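Local structure of apical membrane antigen AMA1 (Toxoplasma gondii ME49, 4YIV) at residues A129-G134 and A223-C228; L68-R73 and T194-K199; H33-Y38 and E54-C59; V256-E261 and C313-Q318. The protein serves host-cell invasion as a microneme surface antigen of the parasite, forming part of the ring-like moving junction between parasite and host membranes. One frame throughout, in Å; residues are numbered along the deposited sequence.

Contact 1. Residues A129-G134 and A223-C228; sequences ASTDLG and AFISKC
F224 pushes the end of its ring into the start of helix 132-141, where T131, L133 and G134 meet it. T131 OG1 lies at the ring edge, in plane, 3.5 Å from F224 CZ. L133 crosses the ring obliquely, with its CD2 methyl 3.8 Å from F224 CE1, and the backbone N of G134 sits 3.9 Å from F224 CE2. Beside this, the methyls T131 CG2 and I225 CD1 meet tip to tip at 3.7 Å, and I225 CG1 lies over one face of the F224 ring, toward its rim. No hydrogen bond joins the two segments; the contact is made by packing.

T131 is the N-cap of helix 132-141. With chi1 at 70°, OG1 stands between its own backbone N and carbonyl carbon, and it accepts from G134 N at 3.0 Å with an N-H...O angle of 154°. The same oxygen thus caps the helix and borders the phenyl ring, while CG2 is left to meet I225. Further out, S130 OG hydrogen-bonds D222, and S130 O is hydrogen-bonded to S349 OG. D132 forms salt bridges with R135 and R166, and L133 also packs on F159 and Y161 of strand 159-162. On the other segment, F224 O accepts from N230 ND2, F224 touches P60, and C228, the first residue past the short helix 224-227, is bonded through its disulfide to C59.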
loop_
_atom_site.group_PDB
_atom_site.type_symbol
_atom_site.label_atom_id
_atom_site.label_comp_id
_atom_site.label_asym_id
_atom_site.label_seq_id
_atom_site.Cartn_x
_atom_site.Cartn_y
_atom_site.Cartn_z
ATOM N N ALA A 129 -6.883 -11.441 15.435
ATOM C CA ALA A 129 -5.903 -11.515 14.353
ATOM C C ALA A 129 -4.678 -12.316 14.761
ATOM O O ALA A 129 -4.252 -12.272 15.912
ATOM C CB ALA A 129 -5.457 -10.109 13.920
ATOM N N SER A 130 -4.108 -13.011 13.795
ATOM C CA SER A 130 -2.943 -13.865 14.025
ATOM C C SER A 130 -1.572 -13.237 13.760
ATOM O O SER A 130 -0.557 -13.920 13.912
ATOM C CB SER A 130 -3.091 -15.101 13.147
ATOM O OG SER A 130 -2.661 -14.811 11.832
ATOM N N THR A 131 -1.522 -11.970 13.321
ATOM C CA THR A 131 -0.244 -11.278 13.051
ATOM C C THR A 131 -0.272 -9.921 13.718
ATOM O O THR A 131 -1.346 -9.381 14.000
ATOM C CB THR A 131 0.078 -11.080 11.540
ATOM O OG1 THR A 131 -0.826 -10.101 10.965
ATOM C CG2 THR A 131 0.010 -12.385 10.786
ATOM N N ASP A 132 0.905 -9.362 13.989
ATOM C CA ASP A 132 0.935 -8.103 14.720
ATOM C C ASP A 132 0.325 -7.037 13.822
ATOM O O ASP A 132 -0.448 -6.203 14.296
ATOM C CB ASP A 132 2.361 -7.715 15.145
ATOM C CG ASP A 132 2.827 -8.478 16.413
ATOM O OD1 ASP A 132 1.986 -9.114 17.083
ATOM O OD2 ASP A 132 4.034 -8.454 16.736
ATOM N N LEU A 133 0.659 -7.063 12.529
ATOM C CA LEU A 133 0.082 -6.065 11.618
ATOM C C LEU A 133 -1.448 -6.184 11.607
ATOM O O LEU A 133 -2.194 -5.187 11.665
ATOM C CB LEU A 133 0.643 -6.226 10.214
ATOM C CG LEU A 133 0.027 -5.260 9.161
ATOM C CD1 LEU A 133 0.143 -3.796 9.571
ATOM C CD2 LEU A 133 0.709 -5.439 7.792
ATOM N N GLY A 134 -1.930 -7.417 11.550
ATOM C CA GLY A 134 -3.356 -7.657 11.645
ATOM C C GLY A 134 -4.006 -7.205 12.929
ATOM O O GLY A 134 -5.150 -6.769 12.902
ATOM N N ALA A 223 -6.937 -11.648 6.207
ATOM C CA ALA A 223 -7.096 -11.776 4.765
ATOM C C ALA A 223 -5.923 -11.238 3.948
ATOM O O ALA A 223 -5.560 -11.822 2.904
ATOM C CB ALA A 223 -8.386 -11.087 4.310
ATOM N N PHE A 224 -5.311 -10.143 4.411
ATOM C CA PHE A 224 -4.253 -9.477 3.637
ATOM C C PHE A 224 -3.076 -10.384 3.408
ATOM O O PHE A 224 -2.291 -10.181 2.480
ATOM C CB PHE A 224 -3.798 -8.165 4.362
ATOM C CG PHE A 224 -2.876 -8.400 5.545
ATOM C CD1 PHE A 224 -1.506 -8.481 5.351
ATOM C CD2 PHE A 224 -3.377 -8.529 6.847
ATOM C CE1 PHE A 224 -0.648 -8.725 6.419
ATOM C CE2 PHE A 224 -2.524 -8.773 7.919
ATOM C CZ PHE A 224 -1.156 -8.883 7.696
ATOM N N ILE A 225 -2.902 -11.372 4.291
ATOM C CA ILE A 225 -1.740 -12.254 4.226
ATOM C C ILE A 225 -1.668 -12.984 2.877
ATOM O O ILE A 225 -0.595 -13.163 2.292
ATOM C CB ILE A 225 -1.783 -13.278 5.411
ATOM C CG1 ILE A 225 -1.678 -12.560 6.753
ATOM C CG2 ILE A 225 -0.641 -14.282 5.325
ATOM C CD1 ILE A 225 -2.087 -13.448 7.936
ATOM N N SER A 226 -2.820 -13.388 2.365
ATOM C CA SER A 226 -2.888 -14.110 1.084
ATOM C C SER A 226 -3.414 -13.268 -0.080
ATOM O O SER A 226 -3.226 -13.627 -1.235
ATOM C CB SER A 226 -3.799 -15.345 1.222
ATOM O OG SER A 226 -5.153 -14.945 1.460
ATOM N N LYS A 227 -4.090 -12.168 0.216
ATOM C CA LYS A 227 -4.844 -11.470 -0.819
ATOM C C LYS A 227 -4.167 -10.221 -1.329
ATOM O O LYS A 227 -4.668 -9.624 -2.283
ATOM C CB LYS A 227 -6.219 -11.099 -0.302
ATOM C CG LYS A 227 -7.075 -12.294 -0.012
ATOM C CD LYS A 227 -7.166 -13.174 -1.285
ATOM C CE LYS A 227 -8.429 -13.961 -1.385
ATOM N NZ LYS A 227 -8.510 -14.605 -2.767
ATOM N N CYS A 228 -3.048 -9.849 -0.705
ATOM C CA CYS A 228 -2.383 -8.556 -0.935
ATOM C C CYS A 228 -0.909 -8.791 -1.310
ATOM O O CYS A 228 -0.299 -9.788 -0.840
ATOM C CB CYS A 228 -2.517 -7.674 0.316
ATOM S SG CYS A 228 -4.236 -7.276 0.817
#

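Contact 2. Residues L68-R73 and T194-K199; sequences LQQPDR and TWYCFK
Q70 lays its aliphatic stem over one face of the Y196 ring, a CH-pi contact in which Q70 CG stands 4.0 Å from the ring centroid and 28° off the normal. The Q70-Y196 pair lies just beyond a two-stranded antiparallel sheet, strands 65-68 and 198-201, where L68 and F198 form a non-hydrogen-bonded pair with CA atoms 4.4 Å apart. From there the segments run on side by side as Q69 faces C197 and Q70 faces Y196. Q70 and Y196 point the same way, but the amide plane is turned 74° from the ring, with Q70 NE2 3.4 Å from Y196 CE2. That amide nitrogen is held from outside the pair by the carbonyls of G99 and L97, which fix the rotation of the group. The opposite face of the tyrosine takes W195 CE3 near its rim.

L68 CD2 touches both Y196 CE1 at 3.9 Å and F198 CB at 3.8 Å. The F198 ring turns from L68 and meets F101 edge-to-face. C197, tied by a disulfide to C184, gives the contact its polar link and joins it to a further part of the chain. C197 O accepts a weak hydrogen bond from Q69 N at 2.9 Å, bent to 126° at the hydrogen, and lies 3.4 Å from Q69 CB.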
loop_
_atom_site.group_PDB
_atom_site.type_symbol
_atom_site.label_atom_id
_atom_site.label_comp_id
_atom_site.label_asym_id
_atom_site.label_seq_id
_atom_site.Cartn_x
_atom_site.Cartn_y
_atom_site.Cartn_z
ATOM N N LEU A 68 4.683 16.249 5.459
ATOM C CA LEU A 68 4.043 17.533 5.756
ATOM C C LEU A 68 4.890 18.701 5.260
ATOM O O LEU A 68 6.079 18.545 5.012
ATOM C CB LEU A 68 3.800 17.685 7.257
ATOM C CG LEU A 68 3.166 16.509 7.994
ATOM C CD1 LEU A 68 2.764 16.964 9.379
ATOM C CD2 LEU A 68 1.977 15.958 7.250
ATOM N N GLN A 69 4.279 19.872 5.127
ATOM C CA GLN A 69 5.019 21.072 4.681
ATOM C C GLN A 69 4.829 22.237 5.672
ATOM O O GLN A 69 4.437 23.348 5.293
ATOM C CB GLN A 69 4.568 21.472 3.270
ATOM C CG GLN A 69 4.936 20.466 2.129
ATOM C CD GLN A 69 6.434 20.330 1.885
ATOM O OE1 GLN A 69 7.218 21.260 2.115
ATOM N NE2 GLN A 69 6.839 19.157 1.414
ATOM N N GLN A 70 5.023 21.945 6.953
ATOM C CA GLN A 70 4.970 22.954 7.995
ATOM C C GLN A 70 6.253 23.785 7.922
ATOM O O GLN A 70 7.238 23.331 7.350
ATOM C CB GLN A 70 4.859 22.310 9.383
ATOM C CG GLN A 70 3.478 21.617 9.648
ATOM C CD GLN A 70 3.514 20.719 10.859
ATOM O OE1 GLN A 70 4.556 20.158 11.186
ATOM N NE2 GLN A 70 2.385 20.595 11.547
ATOM N N PRO A 71 6.245 24.977 8.529
ATOM C CA PRO A 71 7.471 25.772 8.675
ATOM C C PRO A 71 8.570 24.953 9.321
ATOM O O PRO A 71 8.276 24.177 10.241
ATOM C CB PRO A 71 7.049 26.921 9.600
ATOM C CG PRO A 71 5.586 27.062 9.383
ATOM C CD PRO A 71 5.081 25.649 9.135
ATOM N N ASP A 72 9.814 25.145 8.884
ATOM C CA ASP A 72 10.943 24.395 9.444
ATOM C C ASP A 72 11.524 25.082 10.657
ATOM O O ASP A 72 12.626 25.636 10.605
ATOM C CB ASP A 72 12.046 24.205 8.409
ATOM C CG ASP A 72 11.632 23.301 7.270
ATOM O OD1 ASP A 72 10.882 22.326 7.518
ATOM O OD2 ASP A 72 12.058 23.570 6.123
ATOM N N ARG A 73 10.782 25.033 11.751
ATOM C CA ARG A 73 11.174 25.704 12.969
ATOM C C ARG A 73 10.200 25.321 14.082
ATOM O O ARG A 73 9.071 24.910 13.796
ATOM C CB ARG A 73 11.163 27.209 12.755
ATOM C CG ARG A 73 9.811 27.690 12.301
ATOM C CD ARG A 73 9.697 29.171 12.366
ATOM N NE ARG A 73 8.387 29.657 11.934
ATOM C CZ ARG A 73 7.299 29.697 12.702
ATOM N NH1 ARG A 73 7.326 29.236 13.962
ATOM N NH2 ARG A 73 6.167 30.170 12.195
ATOM N N THR A 194 -5.094 27.921 7.527
ATOM C CA THR A 194 -5.061 27.045 8.676
ATOM C C THR A 194 -4.223 25.783 8.406
ATOM O O THR A 194 -3.450 25.346 9.268
ATOM C CB THR A 194 -6.513 26.636 9.097
ATOM O OG1 THR A 194 -7.241 27.827 9.424
ATOM C CG2 THR A 194 -6.483 25.732 10.307
ATOM N N TRP A 195 -4.381 25.205 7.222
ATOM C CA TRP A 195 -3.696 23.965 6.885
ATOM C C TRP A 195 -2.389 24.187 6.136
ATOM O O TRP A 195 -2.288 25.003 5.213
ATOM C CB TRP A 195 -4.604 23.066 6.049
ATOM C CG TRP A 195 -5.629 22.364 6.887
ATOM C CD1 TRP A 195 -6.943 22.706 7.064
ATOM C CD2 TRP A 195 -5.398 21.204 7.679
ATOM N NE1 TRP A 195 -7.545 21.820 7.931
ATOM C CE2 TRP A 195 -6.612 20.892 8.326
ATOM C CE3 TRP A 195 -4.274 20.400 7.914
ATOM C CZ2 TRP A 195 -6.734 19.810 9.188
ATOM C CZ3 TRP A 195 -4.399 19.321 8.786
ATOM C CH2 TRP A 195 -5.621 19.036 9.400
ATOM N N TYR A 196 -1.412 23.400 6.547
ATOM C CA TYR A 196 -0.209 23.118 5.778
ATOM C C TYR A 196 -0.551 22.099 4.692
ATOM O O TYR A 196 -1.509 21.326 4.805
ATOM C CB TYR A 196 0.907 22.594 6.690
ATOM C CG TYR A 196 0.419 21.456 7.586
ATOM C CD1 TYR A 196 0.325 20.148 7.104
ATOM C CD2 TYR A 196 -0.011 21.712 8.882
ATOM C CE1 TYR A 196 -0.160 19.121 7.915
ATOM C CE2 TYR A 196 -0.491 20.690 9.719
ATOM C CZ TYR A 196 -0.574 19.393 9.227
ATOM O OH TYR A 196 -1.075 18.403 10.070
ATOM N N CYS A 197 0.249 22.113 3.638
ATOM C CA CYS A 197 0.113 21.181 2.550
ATOM C C CYS A 197 0.766 19.865 2.972
ATOM O O CYS A 197 1.640 19.837 3.843
ATOM C CB CYS A 197 0.769 21.726 1.279
ATOM S SG CYS A 197 -0.109 23.200 0.567
ATOM N N PHE A 198 0.337 18.788 2.339
ATOM C CA PHE A 198 0.893 17.470 2.640
ATOM C C PHE A 198 0.543 16.545 1.502
ATOM O O PHE A 198 -0.382 16.806 0.756
ATOM C CB PHE A 198 0.365 16.930 3.976
ATOM C CG PHE A 198 -1.138 16.989 4.118
ATOM C CD1 PHE A 198 -1.935 15.932 3.714
ATOM C CD2 PHE A 198 -1.751 18.098 4.717
ATOM C CE1 PHE A 198 -3.321 15.994 3.845
ATOM C CE2 PHE A 198 -3.135 18.155 4.878
ATOM C CZ PHE A 198 -3.925 17.100 4.436
ATOM N N LYS A 199 1.297 15.464 1.364
ATOM C CA LYS A 199 1.036 14.493 0.312
ATOM C C LYS A 199 1.635 13.140 0.723
ATOM O O LYS A 199 2.573 13.091 1.551
ATOM C CB LYS A 199 1.643 14.938 -1.019
ATOM C CG LYS A 199 3.157 14.949 -1.023
ATOM C CD LYS A 199 3.723 15.422 -2.366
ATOM C CE LYS A 199 5.248 15.594 -2.268
ATOM N NZ LYS A 199 5.794 16.343 -3.448
#

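Contact 3. Residues H33-Y38 and E54-C59; sequences HQSGIY and EPAGLC
H33 ND1 accepts the backbone N-H of C59 at 3.0 Å and 154°, with the donor 7° out of the imidazole plane. At the other nitrogen, H33 NE2 donates to G36 O at 2.9 Å, again near the ring plane, although NE2 stands above the plane of the G36 carbonyl. H33 CG is anti to the backbone N (chi1 180°), and bonds at both ring nitrogens restrain the rotation of the imidazole. The backbone adds a third bond, L58 N to H33 O at 3.0 Å, on a lone pair of the carbonyl.

This is a loop-loop contact in which a buried histidine side chain bonds backbone atoms of both segments; H33 directly follows H31 and H32 of a cobalt site. G57 CA sits over one face of the imidazole, 3.8 Å from the centroid, in a CH-pi contact. S35 CB packs 3.6 Å from G57 CA. S35 OG turns to D40, whose carboxylate also accepts from G57 N and A56 N, so one aspartate serves both loops. Toward the surface, L58 CD1 touches Q34 OE1.

The C59-C228 disulfide ties segment 54-59 to the residue that follows helix 224-227. C59 SG lies 3.8 Å from H33 CB. Acceptance at ND1 and donation from NE2 are consistent with a neutral imidazole carrying its proton on NE2, a state that both backbone partners would stabilise.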
loop_
_atom_site.group_PDB
_atom_site.type_symbol
_atom_site.label_atom_id
_atom_site.label_comp_id
_atom_site.label_asym_id
_atom_site.label_seq_id
_atom_site.Cartn_x
_atom_site.Cartn_y
_atom_site.Cartn_z
ATOM N N HIS A 33 -7.989 -5.207 -2.822
ATOM C CA HIS A 33 -7.809 -3.907 -2.151
ATOM C C HIS A 33 -9.031 -2.989 -2.353
ATOM O O HIS A 33 -9.555 -2.428 -1.390
ATOM C CB HIS A 33 -6.524 -3.185 -2.635
ATOM C CG HIS A 33 -6.306 -1.848 -1.976
ATOM N ND1 HIS A 33 -6.032 -1.720 -0.631
ATOM C CD2 HIS A 33 -6.323 -0.583 -2.477
ATOM C CE1 HIS A 33 -5.895 -0.437 -0.331
ATOM N NE2 HIS A 33 -6.067 0.273 -1.432
ATOM N N GLN A 34 -9.432 -2.823 -3.617
ATOM C CA GLN A 34 -10.734 -2.253 -3.998
ATOM C C GLN A 34 -10.910 -0.746 -3.734
ATOM O O GLN A 34 -12.033 -0.241 -3.709
ATOM C CB GLN A 34 -11.871 -3.015 -3.296
ATOM C CG GLN A 34 -12.028 -4.410 -3.791
ATOM C CD GLN A 34 -13.153 -5.121 -3.084
ATOM O OE1 GLN A 34 -12.944 -5.784 -2.079
ATOM N NE2 GLN A 34 -14.365 -4.958 -3.598
ATOM N N SER A 35 -9.816 -0.019 -3.591
ATOM C CA SER A 35 -9.912 1.409 -3.307
ATOM C C SER A 35 -8.649 2.107 -3.772
ATOM O O SER A 35 -7.748 1.470 -4.285
ATOM C CB SER A 35 -10.131 1.636 -1.812
ATOM O OG SER A 35 -10.653 2.930 -1.569
ATOM N N GLY A 36 -8.581 3.427 -3.602
ATOM C CA GLY A 36 -7.371 4.146 -3.905
ATOM C C GLY A 36 -6.200 3.659 -3.059
ATOM O O GLY A 36 -6.384 3.098 -1.968
ATOM N N ILE A 37 -5.002 3.845 -3.592
ATOM C CA ILE A 37 -3.769 3.420 -2.921
ATOM C C ILE A 37 -2.967 4.652 -2.545
ATOM O O ILE A 37 -2.545 4.812 -1.402
ATOM C CB ILE A 37 -2.969 2.510 -3.831
ATOM C CG1 ILE A 37 -3.772 1.223 -4.091
ATOM C CG2 ILE A 37 -1.601 2.174 -3.185
ATOM C CD1 ILE A 37 -3.200 0.353 -5.133
ATOM N N TYR A 38 -2.738 5.525 -3.536
ATOM C CA TYR A 38 -1.985 6.731 -3.276
ATOM C C TYR A 38 -2.775 7.605 -2.317
ATOM O O TYR A 38 -2.313 7.944 -1.223
ATOM C CB TYR A 38 -1.674 7.441 -4.600
ATOM C CG TYR A 38 -0.888 8.718 -4.447
ATOM C CD1 TYR A 38 0.473 8.697 -4.212
ATOM C CD2 TYR A 38 -1.519 9.940 -4.569
ATOM C CE1 TYR A 38 1.190 9.889 -4.084
ATOM C CE2 TYR A 38 -0.830 11.119 -4.460
ATOM C CZ TYR A 38 0.528 11.094 -4.221
ATOM O OH TYR A 38 1.201 12.285 -4.124
ATOM N N GLU A 54 -14.021 8.480 3.607
ATOM C CA GLU A 54 -13.450 7.487 4.527
ATOM C C GLU A 54 -12.525 6.546 3.767
ATOM O O GLU A 54 -12.934 5.958 2.750
ATOM C CB GLU A 54 -14.575 6.685 5.206
ATOM C CG GLU A 54 -14.083 5.690 6.271
ATOM C CD GLU A 54 -15.128 4.656 6.653
ATOM O OE1 GLU A 54 -15.869 4.171 5.773
ATOM O OE2 GLU A 54 -15.219 4.339 7.853
ATOM N N PRO A 55 -11.290 6.386 4.247
ATOM C CA PRO A 55 -10.485 5.345 3.607
ATOM C C PRO A 55 -11.106 3.951 3.777
ATOM O O PRO A 55 -11.691 3.685 4.823
ATOM C CB PRO A 55 -9.147 5.437 4.339
ATOM C CG PRO A 55 -9.099 6.880 4.852
ATOM C CD PRO A 55 -10.510 7.131 5.260
ATOM N N ALA A 56 -10.940 3.105 2.773
ATOM C CA ALA A 56 -11.716 1.864 2.670
ATOM C C ALA A 56 -10.964 0.650 2.181
ATOM O O ALA A 56 -11.523 -0.462 2.123
ATOM C CB ALA A 56 -12.896 2.114 1.718
ATOM N N GLY A 57 -9.743 0.854 1.729
ATOM C CA GLY A 57 -9.001 -0.191 1.035
ATOM C C GLY A 57 -8.693 -1.344 1.982
ATOM O O GLY A 57 -8.515 -1.133 3.184
ATOM N N LEU A 58 -8.643 -2.561 1.445
ATOM C CA LEU A 58 -8.474 -3.743 2.286
ATOM C C LEU A 58 -7.028 -4.208 2.424
ATOM O O LEU A 58 -6.758 -5.123 3.207
ATOM C CB LEU A 58 -9.318 -4.901 1.739
ATOM C CG LEU A 58 -10.825 -4.590 1.614
ATOM C CD1 LEU A 58 -11.562 -5.841 1.172
ATOM C CD2 LEU A 58 -11.423 -4.101 2.908
ATOM N N CYS A 59 -6.101 -3.652 1.658
ATOM C CA CYS A 59 -4.696 -4.052 1.785
ATOM C C CYS A 59 -3.870 -3.002 2.504
ATOM O O CYS A 59 -4.094 -1.805 2.300
ATOM C CB CYS A 59 -4.047 -4.295 0.434
ATOM S SG CYS A 59 -4.720 -5.730 -0.485
#

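Contact 4. Residues V256-E261 and C313-Q318; sequences VIERVE and CALSDQ
V260 CG1 packs 3.7 Å from C313 CB, a close apolar contact just past the end of strand 256-259. That strand is the outermost, within this chain, of a five-stranded antiparallel sheet, and it pairs with strand 311-316 at an axis separation of 4.7 Å and an angle of 155° between their directions. The sheet and helix 263-272 beside it are joined by the disulfide C313-C266, an arrangement consistent with a PAN-type domain, and V260 touches Q265 and K269 of the same helix. C313 SG stands anti to its own backbone N (chi1 -175°), from where it bonds C266.

V256 and L315 share the sheet face with E258 and C313; V256 CB and L315 CB are 4.4 Å apart, and L315 also meets T270 of the helix. The other face carries I257 and A314, where I257 CG1 and A314 CB approach at the same separation; both residues touch Y304 of strand 300-305, the next strand in from 311-316.

Between these faces the backbones are joined by four hydrogen bonds, two each in the hydrogen-bonded pairs V256-L315 and E258-C313. L315 N to V256 O and C313 N to E258 O are short, both 2.7 Å, and run nearly along the C=O axis. Around I257 and A314, the non-hydrogen-bonded pair, CA-H...O contacts fill in. At the polar edge, R259 reaches E310 and E258 OE1 is bound by K269 in salt bridges. At the end of strand 311-316, S316 OG accepts from Q318 N at 2.9 Å, forming an ST turn.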
loop_
_atom_site.group_PDB
_atom_site.type_symbol
_atom_site.label_atom_id
_atom_site.label_comp_id
_atom_site.label_asym_id
_atom_site.label_seq_id
_atom_site.Cartn_x
_atom_site.Cartn_y
_atom_site.Cartn_z
ATOM N N VAL A 256 4.429 2.320 -19.666
ATOM C CA VAL A 256 5.359 3.383 -19.499
ATOM C C VAL A 256 6.694 2.751 -19.119
ATOM O O VAL A 256 6.777 2.021 -18.123
ATOM C CB VAL A 256 4.886 4.390 -18.397
ATOM C CG1 VAL A 256 5.918 5.470 -18.160
ATOM C CG2 VAL A 256 3.534 5.013 -18.781
ATOM N N ILE A 257 7.743 3.076 -19.863
ATOM C CA ILE A 257 9.104 2.631 -19.527
ATOM C C ILE A 257 9.994 3.824 -19.234
ATOM O O ILE A 257 10.101 4.715 -20.058
ATOM C CB ILE A 257 9.731 1.794 -20.688
ATOM C CG1 ILE A 257 8.900 0.540 -20.952
ATOM C CG2 ILE A 257 11.199 1.442 -20.374
ATOM C CD1 ILE A 257 9.323 -0.249 -22.158
ATOM N N GLU A 258 10.624 3.858 -18.062
ATOM C CA GLU A 258 11.500 4.959 -17.710
ATOM C C GLU A 258 12.831 4.490 -17.136
ATOM O O GLU A 258 12.911 3.443 -16.474
ATOM C CB GLU A 258 10.770 5.887 -16.715
ATOM C CG GLU A 258 9.521 6.489 -17.357
ATOM C CD GLU A 258 8.595 7.206 -16.380
ATOM O OE1 GLU A 258 8.774 7.036 -15.150
ATOM O OE2 GLU A 258 7.678 7.930 -16.869
ATOM N N ARG A 259 13.889 5.257 -17.402
ATOM C CA ARG A 259 15.194 4.968 -16.815
ATOM C C ARG A 259 15.179 5.194 -15.301
ATOM O O ARG A 259 14.593 6.154 -14.814
ATOM C CB ARG A 259 16.276 5.836 -17.461
ATOM C CG ARG A 259 16.506 5.521 -18.936
ATOM C CD ARG A 259 17.945 5.776 -19.364
ATOM N NE ARG A 259 18.114 5.412 -20.767
ATOM C CZ ARG A 259 17.815 6.207 -21.790
ATOM N NH1 ARG A 259 17.989 5.780 -23.039
ATOM N NH2 ARG A 259 17.347 7.429 -21.565
ATOM N N VAL A 260 15.815 4.303 -14.548
ATOM C CA VAL A 260 16.012 4.535 -13.125
ATOM C C VAL A 260 17.450 4.221 -12.757
ATOM O O VAL A 260 18.102 3.428 -13.427
ATOM C CB VAL A 260 15.044 3.679 -12.269
ATOM C CG1 VAL A 260 13.625 4.087 -12.554
ATOM C CG2 VAL A 260 15.235 2.179 -12.567
ATOM N N GLU A 261 17.936 4.845 -11.692
ATOM C CA GLU A 261 19.277 4.577 -11.209
ATOM C C GLU A 261 19.331 3.352 -10.280
ATOM O O GLU A 261 20.390 2.787 -10.074
ATOM C CB GLU A 261 19.814 5.786 -10.457
ATOM C CG GLU A 261 19.763 7.102 -11.204
ATOM C CD GLU A 261 19.956 8.271 -10.256
ATOM O OE1 GLU A 261 21.122 8.652 -10.015
ATOM O OE2 GLU A 261 18.945 8.788 -9.731
ATOM N N CYS A 313 12.446 0.925 -15.618
ATOM C CA CYS A 313 11.275 0.623 -14.859
ATOM C C CYS A 313 10.083 0.593 -15.767
ATOM O O CYS A 313 9.799 1.558 -16.387
ATOM C CB CYS A 313 11.066 1.649 -13.765
ATOM S SG CYS A 313 9.702 1.284 -12.673
ATOM N N ALA A 314 9.421 -0.542 -15.839
ATOM C CA ALA A 314 8.226 -0.689 -16.660
ATOM C C ALA A 314 7.000 -0.651 -15.797
ATOM O O ALA A 314 6.861 -1.470 -14.883
ATOM C CB ALA A 314 8.255 -1.970 -17.433
ATOM N N LEU A 315 6.086 0.260 -16.130
ATOM C CA LEU A 315 4.861 0.486 -15.370
ATOM C C LEU A 315 3.583 0.299 -16.176
ATOM O O LEU A 315 3.478 0.762 -17.327
ATOM C CB LEU A 315 4.866 1.886 -14.819
ATOM C CG LEU A 315 6.092 2.304 -14.023
ATOM C CD1 LEU A 315 6.109 3.779 -13.890
ATOM C CD2 LEU A 315 5.982 1.709 -12.661
ATOM N N SER A 316 2.619 -0.385 -15.577
ATOM C CA SER A 316 1.370 -0.735 -16.270
ATOM C C SER A 316 0.183 -0.735 -15.312
ATOM O O SER A 316 0.370 -0.913 -14.104
ATOM C CB SER A 316 1.520 -2.107 -16.916
ATOM O OG SER A 316 0.299 -2.543 -17.455
ATOM N N ASP A 317 -1.031 -0.528 -15.836
ATOM C CA ASP A 317 -2.258 -0.685 -15.065
ATOM C C ASP A 317 -2.912 -2.038 -15.315
ATOM O O ASP A 317 -4.008 -2.304 -14.823
ATOM C CB ASP A 317 -3.256 0.444 -15.366
ATOM C CG ASP A 317 -3.709 0.478 -16.832
ATOM O OD1 ASP A 317 -3.293 -0.401 -17.613
ATOM O OD2 ASP A 317 -4.500 1.389 -17.197
ATOM N N GLN A 318 -2.236 -2.895 -16.071
ATOM C CA GLN A 318 -2.738 -4.252 -16.320
ATOM C C GLN A 318 -2.428 -5.212 -15.167
ATOM O O GLN A 318 -1.256 -5.486 -14.862
ATOM C CB GLN A 318 -2.137 -4.794 -17.626
ATOM C CG GLN A 318 -2.559 -4.017 -18.880
ATOM C CD GLN A 318 -4.037 -4.209 -19.215
ATOM O OE1 GLN A 318 -4.776 -3.234 -19.378
ATOM N NE2 GLN A 318 -4.474 -5.474 -19.320
#

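How the contacts relate
Contact 3 closes first along the chain. Contacts 1 and 2 come next with their segments interleaved, and contact 4 follows. Contact 3 lies nearest the middle, its centre about 8 Å from the centre of the chain, and is bonded to contact 1 by the C59-C228 disulfide; their centres are about 15 Å apart. It also touches contact 2, where Y38 OH packs near K199 CB. Contacts 1 and 2, about 33 Å apart between centres, lie on opposite sides of the chain's centre. The disulfide and the Y38-K199 packing thus join contacts 1, 3 and 2, while contact 4, its nearest atoms about 10 Å from contact 3, belongs to a separate five-stranded sheet of this ectodomain fragment.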